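Local coordinates for Dot/Icm T4SS effector (PDB 6VVE), which acts as a Legionella effector protein kinase, probably delivered into host cells by the Dot/Icm secretion system, that is switched on by host inositol hexakisphosphate, at residues N6-G11 against Y29-E34; Y85-D90 against Y142-K147; N149-N154 against A196-V201; F165-K170 against S285-L290. All coordinates share one frame; numbering follows the deposited sequence.

Interaction 1: N6-G11 against Y29-E34; sequences NKIVNG and YRYNNE. With IHP (inositol hexakisphosphate), chain B.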
# COMPACT_ATOMS: atom_id res chain seq x y z
N ASN A 6 -3.85 -27.37 -1.99
CA ASN A 6 -4.74 -28.45 -1.59
C ASN A 6 -4.59 -28.80 -0.12
O ASN A 6 -5.53 -29.34 0.47
CB ASN A 6 -4.49 -29.67 -2.46
CG ASN A 6 -4.72 -29.39 -3.94
OD1 ASN A 6 -3.78 -29.21 -4.71
ND2 ASN A 6 -5.99 -29.34 -4.33
N LYS A 7 -3.44 -28.49 0.48
CA LYS A 7 -3.28 -28.70 1.91
C LYS A 7 -3.86 -27.55 2.72
O LYS A 7 -4.38 -27.77 3.82
CB LYS A 7 -1.80 -28.88 2.25
CG LYS A 7 -1.13 -30.05 1.54
CD LYS A 7 0.32 -30.21 1.99
CE LYS A 7 0.94 -31.47 1.41
NZ LYS A 7 0.24 -32.71 1.86
N ILE A 8 -3.77 -26.33 2.19
CA ILE A 8 -4.30 -25.17 2.91
C ILE A 8 -5.81 -25.26 3.04
O ILE A 8 -6.37 -24.96 4.10
CB ILE A 8 -3.87 -23.87 2.20
CG1 ILE A 8 -2.35 -23.68 2.33
CG2 ILE A 8 -4.64 -22.69 2.75
CD1 ILE A 8 -1.78 -22.64 1.37
N VAL A 9 -6.50 -25.67 1.96
CA VAL A 9 -7.95 -25.77 2.01
C VAL A 9 -8.41 -26.86 2.97
O VAL A 9 -9.59 -26.91 3.33
CB VAL A 9 -8.52 -26.04 0.60
CG1 VAL A 9 -8.24 -24.85 -0.31
CG2 VAL A 9 -7.93 -27.31 0.02
N ASN A 10 -7.51 -27.74 3.40
CA ASN A 10 -7.82 -28.73 4.42
C ASN A 10 -7.61 -28.20 5.83
O ASN A 10 -7.88 -28.92 6.80
CB ASN A 10 -6.96 -29.99 4.22
CG ASN A 10 -7.45 -30.85 3.08
OD1 ASN A 10 -8.63 -30.81 2.72
ND2 ASN A 10 -6.55 -31.64 2.50
N GLY A 11 -7.15 -26.96 5.97
CA GLY A 11 -6.99 -26.36 7.28
C GLY A 11 -8.31 -25.98 7.91
O GLY A 11 -9.35 -26.53 7.55
N TYR A 29 -8.43 -19.63 5.53
CA TYR A 29 -8.03 -20.86 6.19
C TYR A 29 -6.83 -20.61 7.09
O TYR A 29 -5.91 -19.86 6.72
CB TYR A 29 -7.66 -21.96 5.18
CG TYR A 29 -8.77 -22.36 4.24
CD1 TYR A 29 -9.78 -23.22 4.67
CD2 TYR A 29 -8.81 -21.90 2.93
CE1 TYR A 29 -10.80 -23.61 3.82
CE2 TYR A 29 -9.82 -22.28 2.07
CZ TYR A 29 -10.81 -23.13 2.52
OH TYR A 29 -11.83 -23.50 1.66
N ARG A 30 -6.83 -21.25 8.25
CA ARG A 30 -5.66 -21.34 9.11
C ARG A 30 -5.00 -22.69 8.87
O ARG A 30 -5.62 -23.74 9.10
CB ARG A 30 -6.03 -21.17 10.59
CG ARG A 30 -4.82 -20.99 11.50
CD ARG A 30 -5.21 -20.80 12.97
NE ARG A 30 -6.37 -21.60 13.35
CZ ARG A 30 -7.53 -21.10 13.77
NH1 ARG A 30 -7.70 -19.79 13.90
NH2 ARG A 30 -8.53 -21.92 14.07
N TYR A 31 -3.75 -22.67 8.41
CA TYR A 31 -3.02 -23.89 8.10
C TYR A 31 -1.60 -23.77 8.63
O TYR A 31 -0.83 -22.92 8.18
CB TYR A 31 -3.01 -24.16 6.59
CG TYR A 31 -2.03 -25.23 6.16
CD1 TYR A 31 -2.27 -26.57 6.42
CD2 TYR A 31 -0.86 -24.89 5.48
CE1 TYR A 31 -1.37 -27.55 6.02
CE2 TYR A 31 0.04 -25.86 5.08
CZ TYR A 31 -0.22 -27.19 5.36
OH TYR A 31 0.67 -28.16 4.96
N ASN A 32 -1.25 -24.63 9.58
CA ASN A 32 0.08 -24.65 10.19
C ASN A 32 0.50 -23.26 10.65
O ASN A 32 1.50 -22.70 10.20
CB ASN A 32 1.11 -25.25 9.22
CG ASN A 32 0.95 -26.75 9.05
OD1 ASN A 32 0.37 -27.43 9.91
ND2 ASN A 32 1.46 -27.28 7.95
N ASN A 33 -0.30 -22.70 11.56
CA ASN A 33 0.01 -21.43 12.20
C ASN A 33 0.16 -20.30 11.19
O ASN A 33 0.97 -19.39 11.39
CB ASN A 33 1.27 -21.53 13.06
CG ASN A 33 1.17 -22.60 14.13
OD1 ASN A 33 0.45 -22.44 15.12
ND2 ASN A 33 1.88 -23.70 13.93
N GLU A 34 -0.60 -20.35 10.10
CA GLU A 34 -0.59 -19.31 9.09
C GLU A 34 -2.01 -19.15 8.55
O GLU A 34 -2.66 -20.14 8.21
CB GLU A 34 0.37 -19.65 7.94
CG GLU A 34 1.82 -19.87 8.37
CD GLU A 34 2.46 -18.61 8.91
OE1 GLU A 34 1.88 -17.51 8.73
OE2 GLU A 34 3.56 -18.72 9.51
C1 IHP B . -6.36 -16.35 17.75
C2 IHP B . -7.02 -17.09 18.92
C3 IHP B . -8.54 -16.89 18.93
C4 IHP B . -9.15 -17.33 17.60
C5 IHP B . -8.57 -16.50 16.45
C6 IHP B . -7.04 -16.60 16.39
O11 IHP B . -5.02 -16.79 17.62
P1 IHP B . -3.82 -15.78 18.05
O21 IHP B . -2.73 -15.82 17.01
O31 IHP B . -4.35 -14.37 18.19
O41 IHP B . -3.25 -16.22 19.40
O12 IHP B . -6.47 -16.58 20.11
P2 IHP B . -5.85 -17.64 21.22
O22 IHP B . -5.82 -19.03 20.64
O32 IHP B . -4.46 -17.21 21.58
O42 IHP B . -6.73 -17.62 22.44
O13 IHP B . -8.79 -15.52 19.10
P3 IHP B . -9.94 -15.02 20.16
O23 IHP B . -10.38 -16.17 21.04
O33 IHP B . -9.35 -13.90 21.01
O43 IHP B . -11.13 -14.47 19.40
O14 IHP B . -10.54 -17.16 17.64
P4 IHP B . -11.47 -18.43 17.17
O24 IHP B . -11.23 -19.61 18.07
O34 IHP B . -11.09 -18.82 15.75
O44 IHP B . -12.93 -18.04 17.23
O15 IHP B . -9.09 -16.96 15.24
P5 IHP B . -10.11 -15.99 14.40
O25 IHP B . -11.13 -16.85 13.67
O35 IHP B . -10.84 -15.06 15.33
O45 IHP B . -9.31 -15.19 13.40
O16 IHP B . -6.56 -15.63 15.49
P6 IHP B . -5.89 -16.13 14.06
O26 IHP B . -4.55 -15.46 13.86
O36 IHP B . -5.71 -17.63 14.07
O46 IHP B . -6.84 -15.74 12.94

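Interaction 2: Y85-D90 against Y142-K147; sequences YEKTED and YFYMPK. With IHP (inositol hexakisphosphate), chain B; ADP (adenosine-5'-diphosphate), chain C.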
# COMPACT_ATOMS: atom_id res chain seq x y z
N TYR A 85 -3.00 -2.55 18.98
CA TYR A 85 -2.52 -3.39 20.06
C TYR A 85 -1.65 -4.51 19.51
O TYR A 85 -1.65 -4.80 18.31
CB TYR A 85 -3.69 -3.98 20.87
CG TYR A 85 -4.64 -2.95 21.44
CD1 TYR A 85 -4.33 -2.28 22.62
CD2 TYR A 85 -5.84 -2.67 20.82
CE1 TYR A 85 -5.20 -1.35 23.15
CE2 TYR A 85 -6.71 -1.73 21.34
CZ TYR A 85 -6.39 -1.08 22.50
OH TYR A 85 -7.26 -0.15 23.03
N GLU A 86 -0.91 -5.15 20.42
CA GLU A 86 -0.10 -6.32 20.09
C GLU A 86 -0.86 -7.56 20.55
O GLU A 86 -0.86 -7.90 21.73
CB GLU A 86 1.28 -6.24 20.74
CG GLU A 86 2.17 -7.43 20.42
CD GLU A 86 3.51 -7.37 21.11
OE1 GLU A 86 3.95 -6.25 21.45
OE2 GLU A 86 4.12 -8.43 21.32
N LYS A 87 -1.52 -8.23 19.61
CA LYS A 87 -2.22 -9.47 19.93
C LYS A 87 -1.22 -10.58 20.22
O LYS A 87 -1.35 -11.30 21.22
CB LYS A 87 -3.15 -9.86 18.77
CG LYS A 87 -4.00 -11.10 19.03
CD LYS A 87 -4.90 -10.91 20.25
CE LYS A 87 -6.04 -11.92 20.26
NZ LYS A 87 -5.60 -13.27 20.70
N THR A 88 -0.23 -10.75 19.34
CA THR A 88 0.86 -11.69 19.55
C THR A 88 2.15 -11.03 19.08
O THR A 88 2.15 -9.90 18.58
CB THR A 88 0.63 -13.02 18.82
OG1 THR A 88 0.71 -12.80 17.40
CG2 THR A 88 -0.73 -13.60 19.17
N GLU A 89 3.27 -11.74 19.22
CA GLU A 89 4.54 -11.20 18.77
C GLU A 89 4.57 -11.00 17.25
O GLU A 89 5.43 -10.27 16.75
CB GLU A 89 5.70 -12.10 19.20
CG GLU A 89 5.84 -13.38 18.39
CD GLU A 89 6.91 -14.31 18.94
OE1 GLU A 89 7.91 -13.81 19.49
OE2 GLU A 89 6.74 -15.55 18.82
N ASP A 90 3.66 -11.64 16.52
CA ASP A 90 3.65 -11.61 15.07
C ASP A 90 2.43 -10.92 14.48
O ASP A 90 2.37 -10.75 13.26
CB ASP A 90 3.73 -13.04 14.51
CG ASP A 90 4.98 -13.77 14.94
OD1 ASP A 90 6.08 -13.21 14.77
OD2 ASP A 90 4.87 -14.90 15.45
N TYR A 142 -12.38 -5.58 14.70
CA TYR A 142 -10.97 -5.21 14.80
C TYR A 142 -10.23 -5.76 13.60
O TYR A 142 -10.68 -6.70 12.94
CB TYR A 142 -10.35 -5.74 16.10
CG TYR A 142 -10.70 -7.18 16.40
CD1 TYR A 142 -9.98 -8.22 15.82
CD2 TYR A 142 -11.72 -7.49 17.28
CE1 TYR A 142 -10.30 -9.54 16.10
CE2 TYR A 142 -12.04 -8.81 17.57
CZ TYR A 142 -11.32 -9.83 16.98
OH TYR A 142 -11.63 -11.14 17.27
N PHE A 143 -9.07 -5.15 13.33
CA PHE A 143 -8.30 -5.39 12.11
C PHE A 143 -7.03 -6.14 12.47
O PHE A 143 -6.14 -5.58 13.12
CB PHE A 143 -7.98 -4.06 11.42
CG PHE A 143 -7.40 -4.20 10.04
CD1 PHE A 143 -8.21 -4.52 8.96
CD2 PHE A 143 -6.05 -4.01 9.82
CE1 PHE A 143 -7.67 -4.64 7.69
CE2 PHE A 143 -5.51 -4.13 8.56
CZ PHE A 143 -6.32 -4.45 7.49
N TYR A 144 -6.94 -7.41 12.05
CA TYR A 144 -5.73 -8.19 12.24
C TYR A 144 -4.74 -7.89 11.12
O TYR A 144 -5.12 -7.70 9.96
CB TYR A 144 -6.03 -9.69 12.25
CG TYR A 144 -6.48 -10.27 13.58
CD1 TYR A 144 -6.08 -9.71 14.79
CD2 TYR A 144 -7.30 -11.39 13.61
CE1 TYR A 144 -6.48 -10.25 15.99
CE2 TYR A 144 -7.71 -11.94 14.82
CZ TYR A 144 -7.30 -11.37 16.00
OH TYR A 144 -7.70 -11.92 17.20
N MSE A 145 -3.45 -7.88 11.46
CA MSE A 145 -2.39 -7.69 10.47
C MSE A 145 -1.03 -8.09 11.04
O MSE A 145 -0.86 -8.12 12.24
CB MSE A 145 -2.34 -6.24 10.00
CG MSE A 145 -2.02 -5.26 11.12
SE MSE A 145 -2.08 -3.40 10.54
CE MSE A 145 -2.74 -2.62 12.22
N PRO A 146 -0.08 -8.40 10.16
CA PRO A 146 1.27 -8.73 10.63
C PRO A 146 1.85 -7.58 11.44
O PRO A 146 1.76 -6.41 11.04
CB PRO A 146 2.06 -8.97 9.34
CG PRO A 146 1.01 -9.32 8.30
CD PRO A 146 -0.22 -8.53 8.69
N LYS A 147 2.44 -7.92 12.58
CA LYS A 147 3.14 -6.93 13.38
C LYS A 147 4.56 -6.76 12.84
O LYS A 147 5.30 -7.74 12.71
CB LYS A 147 3.19 -7.34 14.85
CG LYS A 147 4.24 -6.60 15.67
CD LYS A 147 4.06 -6.80 17.16
CE LYS A 147 5.13 -6.05 17.96
NZ LYS A 147 6.49 -6.61 17.76
C1 IHP B . -6.36 -16.35 17.75
C2 IHP B . -7.02 -17.09 18.92
C3 IHP B . -8.54 -16.89 18.93
C4 IHP B . -9.15 -17.33 17.60
C5 IHP B . -8.57 -16.50 16.45
C6 IHP B . -7.04 -16.60 16.39
O11 IHP B . -5.02 -16.79 17.62
P1 IHP B . -3.82 -15.78 18.05
O21 IHP B . -2.73 -15.82 17.01
O31 IHP B . -4.35 -14.37 18.19
O41 IHP B . -3.25 -16.22 19.40
O12 IHP B . -6.47 -16.58 20.11
P2 IHP B . -5.85 -17.64 21.22
O22 IHP B . -5.82 -19.03 20.64
O32 IHP B . -4.46 -17.21 21.58
O42 IHP B . -6.73 -17.62 22.44
O13 IHP B . -8.79 -15.52 19.10
P3 IHP B . -9.94 -15.02 20.16
O23 IHP B . -10.38 -16.17 21.04
O33 IHP B . -9.35 -13.90 21.01
O43 IHP B . -11.13 -14.47 19.40
O14 IHP B . -10.54 -17.16 17.64
P4 IHP B . -11.47 -18.43 17.17
O24 IHP B . -11.23 -19.61 18.07
O34 IHP B . -11.09 -18.82 15.75
O44 IHP B . -12.93 -18.04 17.23
O15 IHP B . -9.09 -16.96 15.24
P5 IHP B . -10.11 -15.99 14.40
O25 IHP B . -11.13 -16.85 13.67
O35 IHP B . -10.84 -15.06 15.33
O45 IHP B . -9.31 -15.19 13.40
O16 IHP B . -6.56 -15.63 15.49
P6 IHP B . -5.89 -16.13 14.06
O26 IHP B . -4.55 -15.46 13.86
O36 IHP B . -5.71 -17.63 14.07
O46 IHP B . -6.84 -15.74 12.94
PB ADP C . -2.32 6.51 11.70
O1B ADP C . -1.49 7.20 10.63
O2B ADP C . -1.86 6.80 13.10
O3B ADP C . -3.82 6.61 11.49
PA ADP C . -2.42 3.78 12.51
O1A ADP C . -2.69 2.56 11.67
O2A ADP C . -3.50 4.31 13.41
O3A ADP C . -1.99 4.94 11.47
O5' ADP C . -1.13 3.47 13.39
C5' ADP C . -0.79 4.24 14.53
C4' ADP C . 0.49 3.72 15.13
O4' ADP C . 0.37 2.34 15.54
C3' ADP C . 1.69 3.78 14.15
O3' ADP C . 2.38 5.00 14.19
C2' ADP C . 2.56 2.59 14.61
O2' ADP C . 3.52 3.03 15.55
C1' ADP C . 1.57 1.61 15.25
N9 ADP C . 1.32 0.52 14.28
C8 ADP C . 0.34 0.52 13.35
N7 ADP C . 0.38 -0.61 12.61
C5 ADP C . 1.41 -1.35 13.07
C6 ADP C . 2.00 -2.66 12.74
N6 ADP C . 1.48 -3.40 11.74
N1 ADP C . 3.07 -3.08 13.46
C2 ADP C . 3.59 -2.34 14.46
N3 ADP C . 3.09 -1.14 14.81
C4 ADP C . 2.02 -0.60 14.18
O HOH W 1 7.60 -8.95 17.29

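Interaction 3: N149-N154 against A196-V201; sequences NAIPIN and ATEEMV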
# COMPACT_ATOMS: atom_id res chain seq x y z
N ASN A 149 8.35 -4.43 13.04
CA ASN A 149 9.25 -3.87 14.05
C ASN A 149 10.08 -2.76 13.43
O ASN A 149 10.93 -3.02 12.57
CB ASN A 149 10.15 -4.96 14.63
CG ASN A 149 9.36 -6.04 15.35
OD1 ASN A 149 8.88 -5.84 16.47
ND2 ASN A 149 9.24 -7.21 14.72
N ALA A 150 9.83 -1.52 13.86
CA ALA A 150 10.52 -0.38 13.30
C ALA A 150 11.95 -0.29 13.81
O ALA A 150 12.25 -0.66 14.95
CB ALA A 150 9.78 0.92 13.64
N ILE A 151 12.85 0.19 12.96
CA ILE A 151 14.24 0.41 13.33
C ILE A 151 14.65 1.79 12.84
O ILE A 151 13.92 2.41 12.06
CB ILE A 151 15.15 -0.69 12.78
CG1 ILE A 151 15.06 -0.76 11.26
CG2 ILE A 151 14.79 -2.04 13.40
CD1 ILE A 151 16.39 -1.04 10.59
N PRO A 152 15.81 2.30 13.25
CA PRO A 152 16.20 3.66 12.83
C PRO A 152 16.29 3.79 11.32
O PRO A 152 16.47 2.82 10.59
CB PRO A 152 17.58 3.86 13.48
CG PRO A 152 17.59 2.93 14.65
CD PRO A 152 16.77 1.73 14.22
N ILE A 153 16.16 5.03 10.87
CA ILE A 153 16.26 5.39 9.46
C ILE A 153 17.50 6.23 9.26
O ILE A 153 17.74 7.19 9.99
CB ILE A 153 15.00 6.14 8.99
CG1 ILE A 153 14.78 7.41 9.81
CG2 ILE A 153 13.78 5.24 9.10
CD1 ILE A 153 14.49 8.64 8.96
N ASN A 154 18.31 5.84 8.28
CA ASN A 154 19.40 6.68 7.78
C ASN A 154 19.13 6.89 6.29
O ASN A 154 19.02 5.93 5.53
CB ASN A 154 20.76 6.03 8.02
CG ASN A 154 21.89 7.03 7.89
OD1 ASN A 154 22.62 7.04 6.89
ND2 ASN A 154 22.06 7.89 8.89
N ALA A 196 10.56 1.47 8.62
CA ALA A 196 11.77 0.80 8.16
C ALA A 196 12.03 -0.41 9.04
O ALA A 196 12.07 -0.30 10.27
CB ALA A 196 12.97 1.75 8.21
N THR A 197 12.20 -1.57 8.40
CA THR A 197 12.59 -2.80 9.07
C THR A 197 14.03 -3.14 8.67
O THR A 197 14.72 -2.34 8.04
CB THR A 197 11.63 -3.93 8.73
OG1 THR A 197 11.72 -4.23 7.33
CG2 THR A 197 10.20 -3.53 9.07
N GLU A 198 14.47 -4.34 9.05
CA GLU A 198 15.85 -4.73 8.76
C GLU A 198 16.13 -4.70 7.26
O GLU A 198 17.12 -4.12 6.81
CB GLU A 198 16.11 -6.13 9.33
CG GLU A 198 15.96 -6.24 10.83
CD GLU A 198 17.03 -5.47 11.59
OE1 GLU A 198 17.98 -4.97 10.95
OE2 GLU A 198 16.93 -5.39 12.83
N GLU A 199 15.25 -5.33 6.47
CA GLU A 199 15.51 -5.54 5.06
C GLU A 199 14.95 -4.44 4.16
O GLU A 199 15.46 -4.25 3.05
CB GLU A 199 14.91 -6.88 4.62
CG GLU A 199 15.38 -8.08 5.42
CD GLU A 199 16.74 -8.56 4.98
OE1 GLU A 199 16.92 -9.79 4.84
OE2 GLU A 199 17.64 -7.71 4.78
N MSE A 200 13.94 -3.71 4.61
CA MSE A 200 13.20 -2.84 3.72
C MSE A 200 12.41 -1.76 4.44
O MSE A 200 12.47 -1.64 5.67
CB MSE A 200 12.24 -3.69 2.89
CG MSE A 200 11.14 -4.35 3.74
SE MSE A 200 10.06 -5.64 2.75
CE MSE A 200 11.40 -7.01 2.47
N VAL A 201 11.66 -0.98 3.67
CA VAL A 201 10.68 -0.04 4.18
C VAL A 201 9.30 -0.55 3.80
O VAL A 201 9.07 -0.92 2.64
CB VAL A 201 10.93 1.38 3.64
CG1 VAL A 201 9.69 2.24 3.82
CG2 VAL A 201 12.12 2.00 4.33
O HOH W 2 12.74 -5.08 11.90
O HOH W 3 11.22 3.44 10.87

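Interaction 4: F165-K170 against S285-L290; sequences FVLALK and SLPKKL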
# COMPACT_ATOMS: atom_id res chain seq x y z
N PHE A 165 11.13 0.80 -1.92
CA PHE A 165 9.73 1.00 -1.57
C PHE A 165 9.04 1.91 -2.58
O PHE A 165 7.90 1.65 -2.99
CB PHE A 165 9.60 1.60 -0.18
CG PHE A 165 8.21 2.07 0.14
CD1 PHE A 165 7.25 1.18 0.60
CD2 PHE A 165 7.84 3.40 -0.08
CE1 PHE A 165 5.96 1.61 0.88
CE2 PHE A 165 6.56 3.83 0.19
CZ PHE A 165 5.62 2.94 0.67
N VAL A 166 9.70 2.99 -2.99
CA VAL A 166 9.10 3.95 -3.92
C VAL A 166 8.77 3.27 -5.24
O VAL A 166 7.68 3.46 -5.80
CB VAL A 166 10.03 5.16 -4.12
CG1 VAL A 166 9.64 5.93 -5.36
CG2 VAL A 166 9.98 6.06 -2.89
N LEU A 167 9.71 2.48 -5.77
CA LEU A 167 9.45 1.78 -7.03
C LEU A 167 8.32 0.77 -6.87
O LEU A 167 7.53 0.55 -7.79
CB LEU A 167 10.73 1.09 -7.51
CG LEU A 167 11.87 2.02 -7.92
CD1 LEU A 167 13.11 1.21 -8.26
CD2 LEU A 167 11.46 2.91 -9.08
N ALA A 168 8.23 0.13 -5.70
CA ALA A 168 7.10 -0.76 -5.45
C ALA A 168 5.79 0.03 -5.41
O ALA A 168 4.76 -0.42 -5.94
CB ALA A 168 7.30 -1.52 -4.14
N LEU A 169 5.80 1.21 -4.77
CA LEU A 169 4.60 2.03 -4.74
C LEU A 169 4.23 2.53 -6.13
O LEU A 169 3.04 2.64 -6.47
CB LEU A 169 4.80 3.20 -3.79
CG LEU A 169 3.64 4.19 -3.64
CD1 LEU A 169 2.38 3.47 -3.19
CD2 LEU A 169 4.02 5.31 -2.66
N LYS A 170 5.24 2.83 -6.96
CA LYS A 170 4.97 3.25 -8.33
C LYS A 170 4.28 2.15 -9.11
O LYS A 170 3.35 2.42 -9.88
CB LYS A 170 6.27 3.65 -9.02
CG LYS A 170 6.08 4.15 -10.45
CD LYS A 170 7.42 4.44 -11.11
CE LYS A 170 7.24 4.96 -12.53
NZ LYS A 170 6.45 4.03 -13.37
N SER A 285 13.46 14.72 -8.81
CA SER A 285 14.33 13.57 -8.57
C SER A 285 13.61 12.29 -8.98
O SER A 285 12.38 12.24 -9.05
CB SER A 285 14.74 13.49 -7.10
OG SER A 285 15.43 14.66 -6.72
N LEU A 286 14.39 11.25 -9.24
CA LEU A 286 13.86 9.95 -9.60
C LEU A 286 14.71 8.88 -8.92
O LEU A 286 15.92 9.06 -8.77
CB LEU A 286 13.88 9.73 -11.12
CG LEU A 286 13.02 10.65 -11.97
CD1 LEU A 286 13.31 10.40 -13.45
CD2 LEU A 286 11.55 10.47 -11.67
N PRO A 287 14.09 7.77 -8.51
CA PRO A 287 14.89 6.64 -8.01
C PRO A 287 15.97 6.28 -9.02
O PRO A 287 15.76 6.37 -10.23
CB PRO A 287 13.86 5.52 -7.85
CG PRO A 287 12.56 6.24 -7.62
CD PRO A 287 12.64 7.48 -8.47
N LYS A 288 17.13 5.89 -8.51
CA LYS A 288 18.28 5.65 -9.38
C LYS A 288 17.95 4.67 -10.50
O LYS A 288 18.32 4.89 -11.65
CB LYS A 288 19.46 5.14 -8.56
CG LYS A 288 20.80 5.25 -9.27
CD LYS A 288 21.93 4.65 -8.44
CE LYS A 288 23.28 5.20 -8.87
NZ LYS A 288 23.54 5.02 -10.32
N LYS A 289 17.23 3.59 -10.18
CA LYS A 289 16.97 2.56 -11.18
C LYS A 289 16.00 3.05 -12.25
O LYS A 289 16.12 2.64 -13.41
CB LYS A 289 16.42 1.30 -10.52
CG LYS A 289 16.26 0.14 -11.48
CD LYS A 289 15.84 -1.15 -10.77
CE LYS A 289 15.86 -2.33 -11.73
NZ LYS A 289 15.56 -3.61 -11.04
N LEU A 290 15.05 3.91 -11.88
CA LEU A 290 14.11 4.42 -12.88
C LEU A 290 14.81 5.37 -13.84
O LEU A 290 14.61 5.30 -15.05
CB LEU A 290 12.93 5.12 -12.19
CG LEU A 290 11.89 5.74 -13.11
CD1 LEU A 290 11.32 4.71 -14.07
CD2 LEU A 290 10.79 6.41 -12.30

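Interaction 1: N6-G11 against Y29-E34
Val9 forms a knuckle that rests on the flat of the Tyr29 ring. Its CA stands 3.8 Å from the ring centroid and 5° off the normal, a CH-pi contact over the centre of the face, while Val9 CG1, on the same side, overhangs the rim nearest Tyr29 CE2 (3.8 Å). Tyr29 and Tyr31, two residues apart, both project toward the short N-terminal helix, and Ile8 fills the hollow between them. Its CG2 abuts Tyr29 CB, and its CG1, crossing the second tyrosine at about a right angle, approaches Tyr31 CD2 to 3.7 Å. The backbone here is a type I beta turn, closed by Gly11 N donating to Ile8 O (2.8 Å), and it packs against the end of strand 26-30 of a four-stranded antiparallel sheet and the residue just after it. Ile8 also reaches Tyr36 and Val38 of the next strand. Gly11, lacking a side chain, brings its CA within 3.5 Å of Arg30 O. Lys7 CD lies 3.6 Å from Tyr31 OH, and Lys7 C sits over one face of that ring, toward its rim. Between the two tyrosines Arg30 turns the other way, its NH1 donating to O36 of inositol hexakisphosphate (2.9 Å).

Interaction 2: Y85-D90 against Y142-K147
Glu86 lays its extended chain obliquely across Lys147, with Glu86 CG 3.8 Å from Lys147 CD. Their charged ends do not pair: Glu86 OE1 forms a salt bridge with Lys74, and Lys147 NZ bonds to Asn149. Lys87 then swings to the other side. Its CG is anti to the backbone N (chi1 -176°), near Tyr144 CE1; a bend at chi2 (60°) then turns the chain, and Lys87 CE comes to 3.5 Å from Tyr144 OH. From there Lys87 NZ donates to O31 of inositol hexakisphosphate (3.0 Å), while Tyr144 turns its ring edge to O45 of the same ligand. Lys87 and Thr88 form a classic beta bulge opposite Lys91 in the five-stranded antiparallel sheet of the kinase N-lobe. Strand 142-146 of that sheet runs into the hinge, where Pro146 O accepts a bond from the adenine N6 of ADP (3.1 Å), as is usual in kinases. Thr88 OG1 closes an ST turn by accepting from Asp90 N (3.3 Å). Glu89 O is linked to Lys147 NZ through one water. Asp90 O receives the direct bond across the contact, from Lys147 N at 2.9 Å; it is nearly straight at the hydrogen (172°), yet the donor stands well above the carbonyl plane. The Asp90 side chain leaves the backbone away from 142-147, and its OD2 is hydrogen-bonded to His55 NE2.

Interaction 3: N149-N154 against A196-V201
The flat peptide group joining Ala196 to Thr197 presents its carbonyl oxygen to Ile151, whose backbone N donates to Ala196 O at 2.8 Å, nearly in line with the C=O bond. Ile151 CG1 lies off one side of this peptide plane, and Ala150 CA off the other, where it makes a CA-H...O contact of 3.4 Å with Ala196 O. Ile151 holds CG1 between its backbone N and carbonyl carbon (chi1 58°), and its CD1 reaches on to the next carbonyl, Thr197 O, at 3.3 Å. Ile153 CG2, in a poorly ordered side chain, meets Ala196 CB at 3.7 Å. Water adds to the direct bond: one molecule takes a hydrogen bond from Ala196 N and gives one to Ile151 O. Across the turn, Met200 O is gripped twice, by Thr197 N (2.7 Å) and by Thr197 OG1 from above the carbonyl plane. Lys161 of helix 159-174 binds both Thr197 O and Glu198 O. The arrangement sets the segment leading from the kinase hinge into that helix against the tip of the beta hairpin formed by strands 194-196 and 201-203, after which Ile204 and Asp205 line the ADP pocket.

Interaction 4: F165-K170 against S285-L290
Leu167 turns CG anti to its carbonyl carbon (chi1 -66°), and Val166 sends CG1 anti to its backbone N (chi1 163°); together they receive the ring of Pro287. Val166 CG1 meets Pro287 CG at 3.7 Å, the two side chains crossing at about a right angle. Leu167 instead slides past the proline in the opposite direction, bringing its CD2 to 3.8 Å from Pro287 CB. The same leucine spreads its two methyls over the first turn of the facing helix: CD1 lies 4.0 Å from Lys289 CB, and CD2 is 4.1 Å from Leu290 CB. One turn on, Lys170 runs straight out to CE before bending at its last torsion, and its aliphatic part crosses Leu290, with Lys170 CE 3.8 Å from Leu290 CD2. No hydrogen bond joins the two segments; the contact is wholly one of carbon against carbon. The lysine's charged end has its own partners, a salt bridge to Asp174 and a cation-pi contact with Trp232. Pro287 occupies the N-cap position of helix 288-299, whose first turn is also tied to helix 159-174 by Lys288 N bonding to Glu163. Helix 231-239 borders the junction, with Trp232 against Leu290 and Leu233 against Leu286, while Phe165 of helix 159-174 packs on strand 201-203.

In the fold
Interactions 1, 2 and 4 are each partly buried; interaction 3 alone is a surface contact. Interactions 1 and 2 both touch inositol hexakisphosphate, although their centres lie about 19 Å apart; each pairs local packing with a basic side chain sent to the phosphates. Interaction 1 is tyrosine packing without a hydrogen bond across it, whereas interaction 2 is more polar and touches ADP as well. Its second segment runs almost directly into interaction 3, built on one backbone bond and bridging waters. Interaction 4, on the opposite side of the chain's centre from interaction 2, is purely apolar, joining helix 159-174 to the N-terminal start of helix 288-299. It meets interaction 3 where Phe165 packs against Val201.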